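Local coordinates for relaxosome protein TraM (Escherichia coli, PDB 4QPO), which binds plasmid DNA as a homotetramer and belongs to the relaxosome, which facilitates the cut by TraI at the origin of transfer during bacterial conjugation, at residues A[15-19]-A[32-38]. Residues are numbered along the deposited sequence; the frame is centred on the assembly and turned at random.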
loop_
_atom_site.group_PDB
_atom_site.type_symbol
_atom_site.label_atom_id
_atom_site.label_comp_id
_atom_site.label_asym_id
_atom_site.label_seq_id
_atom_site.Cartn_x
_atom_site.Cartn_y
_atom_site.Cartn_z
ATOM N N ILE A 15 -13.703 5.065 -6.185
ATOM C CA ILE A 15 -13.218 6.393 -6.562
ATOM C C ILE A 15 -14.284 7.465 -6.318
ATOM O O ILE A 15 -13.983 8.549 -5.824
ATOM C CB ILE A 15 -12.804 6.485 -8.043
ATOM C CG1 ILE A 15 -11.995 5.264 -8.475
ATOM C CG2 ILE A 15 -12.033 7.781 -8.284
ATOM C CD1 ILE A 15 -10.789 5.044 -7.648
ATOM N N ASN A 16 -15.521 7.164 -6.691
ATOM C CA ASN A 16 -16.628 8.083 -6.453
ATOM C C ASN A 16 -16.789 8.430 -4.982
ATOM O O ASN A 16 -17.016 9.588 -4.633
ATOM C CB ASN A 16 -17.925 7.492 -6.984
ATOM C CG ASN A 16 -18.022 7.584 -8.486
ATOM O OD1 ASN A 16 -17.323 8.380 -9.111
ATOM N ND2 ASN A 16 -18.910 6.783 -9.078
ATOM N N ALA A 17 -16.678 7.418 -4.125
ATOM C CA ALA A 17 -16.804 7.614 -2.683
ATOM C C ALA A 17 -15.661 8.482 -2.147
ATOM O O ALA A 17 -15.853 9.269 -1.224
ATOM C CB ALA A 17 -16.836 6.279 -1.969
ATOM N N ILE A 18 -14.475 8.337 -2.729
ATOM C CA ILE A 18 -13.356 9.199 -2.367
ATOM C C ILE A 18 -13.739 10.629 -2.662
ATOM O O ILE A 18 -13.626 11.488 -1.798
ATOM C CB ILE A 18 -12.060 8.867 -3.135
ATOM C CG1 ILE A 18 -11.619 7.430 -2.874
ATOM C CG2 ILE A 18 -10.944 9.837 -2.739
ATOM C CD1 ILE A 18 -11.159 7.201 -1.482
ATOM N N ILE A 19 -14.198 10.860 -3.891
ATOM C CA ILE A 19 -14.656 12.169 -4.345
ATOM C C ILE A 19 -15.634 12.800 -3.347
ATOM O O ILE A 19 -15.488 13.963 -2.970
ATOM C CB ILE A 19 -15.342 12.072 -5.732
ATOM C CG1 ILE A 19 -14.349 11.614 -6.805
ATOM C CG2 ILE A 19 -15.967 13.407 -6.111
ATOM C CD1 ILE A 19 -14.985 11.366 -8.157
ATOM N N VAL A 32 -11.346 17.867 -7.091
ATOM C CA VAL A 32 -11.448 16.440 -6.742
ATOM C C VAL A 32 -12.235 15.640 -7.800
ATOM O O VAL A 32 -12.887 14.632 -7.508
ATOM C CB VAL A 32 -12.043 16.223 -5.298
ATOM C CG1 VAL A 32 -13.582 16.289 -5.230
ATOM C CG2 VAL A 32 -11.550 14.905 -4.732
ATOM N N SER A 33 -12.111 16.074 -9.051
ATOM C CA SER A 33 -12.669 15.348 -10.187
ATOM C C SER A 33 -12.238 13.875 -10.223
ATOM O O SER A 33 -11.263 13.476 -9.571
ATOM C CB SER A 33 -12.252 16.027 -11.484
ATOM O OG SER A 33 -10.842 16.048 -11.589
ATOM N N PHE A 34 -12.972 13.072 -10.987
ATOM C CA PHE A 34 -12.708 11.647 -11.048
ATOM C C PHE A 34 -11.277 11.396 -11.526
ATOM O O PHE A 34 -10.520 10.635 -10.907
ATOM C CB PHE A 34 -13.714 10.944 -11.965
ATOM C CG PHE A 34 -13.542 9.448 -12.012
ATOM C CD1 PHE A 34 -12.653 8.862 -12.901
ATOM C CD2 PHE A 34 -14.264 8.624 -11.166
ATOM C CE1 PHE A 34 -12.496 7.486 -12.938
ATOM C CE2 PHE A 34 -14.103 7.249 -11.206
ATOM C CZ PHE A 34 -13.220 6.685 -12.089
ATOM N N SER A 35 -10.914 12.049 -12.623
ATOM C CA SER A 35 -9.617 11.817 -13.256
ATOM C C SER A 35 -8.477 12.203 -12.337
ATOM O O SER A 35 -7.502 11.487 -12.230
ATOM C CB SER A 35 -9.510 12.600 -14.567
ATOM O OG SER A 35 -10.416 12.093 -15.527
ATOM N N ALA A 36 -8.606 13.351 -11.683
ATOM C CA ALA A 36 -7.554 13.836 -10.802
ATOM C C ALA A 36 -7.275 12.815 -9.707
ATOM O O ALA A 36 -6.120 12.511 -9.410
ATOM C CB ALA A 36 -7.938 15.183 -10.201
ATOM N N THR A 37 -8.348 12.271 -9.139
ATOM C CA THR A 37 -8.262 11.282 -8.080
ATOM C C THR A 37 -7.684 9.968 -8.600
ATOM O O THR A 37 -6.788 9.393 -7.983
ATOM C CB THR A 37 -9.648 11.041 -7.443
ATOM O OG1 THR A 37 -10.031 12.216 -6.737
ATOM C CG2 THR A 37 -9.612 9.888 -6.460
ATOM N N ALA A 38 -8.196 9.510 -9.737
ATOM C CA ALA A 38 -7.703 8.309 -10.388
ATOM C C ALA A 38 -6.212 8.412 -10.684
ATOM O O ALA A 38 -5.456 7.481 -10.456
ATOM C CB ALA A 38 -8.479 8.056 -11.682
#
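In the ribbon-helix-helix fold of this DNA-binding domain, helix 9-23 packs across the start of helix 34-52; the axes of 15-19 and 34-38 approach to 9.8 Å at 107°, so these two segments cross steeply, somewhat beyond a right angle. The contact is mainly apolar, burying 372 Å² without a hydrogen bond between the segments. I15 directs its CA-to-CB bond toward 32-38 and sets CG2 over one face of the F34 ring, 4.0 Å from the centroid and 28° off the normal, a CH-pi contact. The same I15 CG2 lies 3.7 Å from T37 CG2, while I15 also packs on L46 of the second subunit. N16 OD1 sits at the ring edge, 3.7 Å from F34 CD2; the ring of Y12 also meets F34. I18 reaches T37 CG2 through its own CG2 at 4.0 Å and packs on M53 of the second subunit. I19, one turn after I15, lies against the turn into helix 34-52 and its first residue: its CD1 is 3.7 Å from F34 CA, just after the N-cap residue S33, its CG2 is 3.8 Å from V32 CG1, and its CG1 lies 3.4 Å from V32 O, a carbonyl with no hydrogen-bonding partner in the model, in a poorly ordered residue.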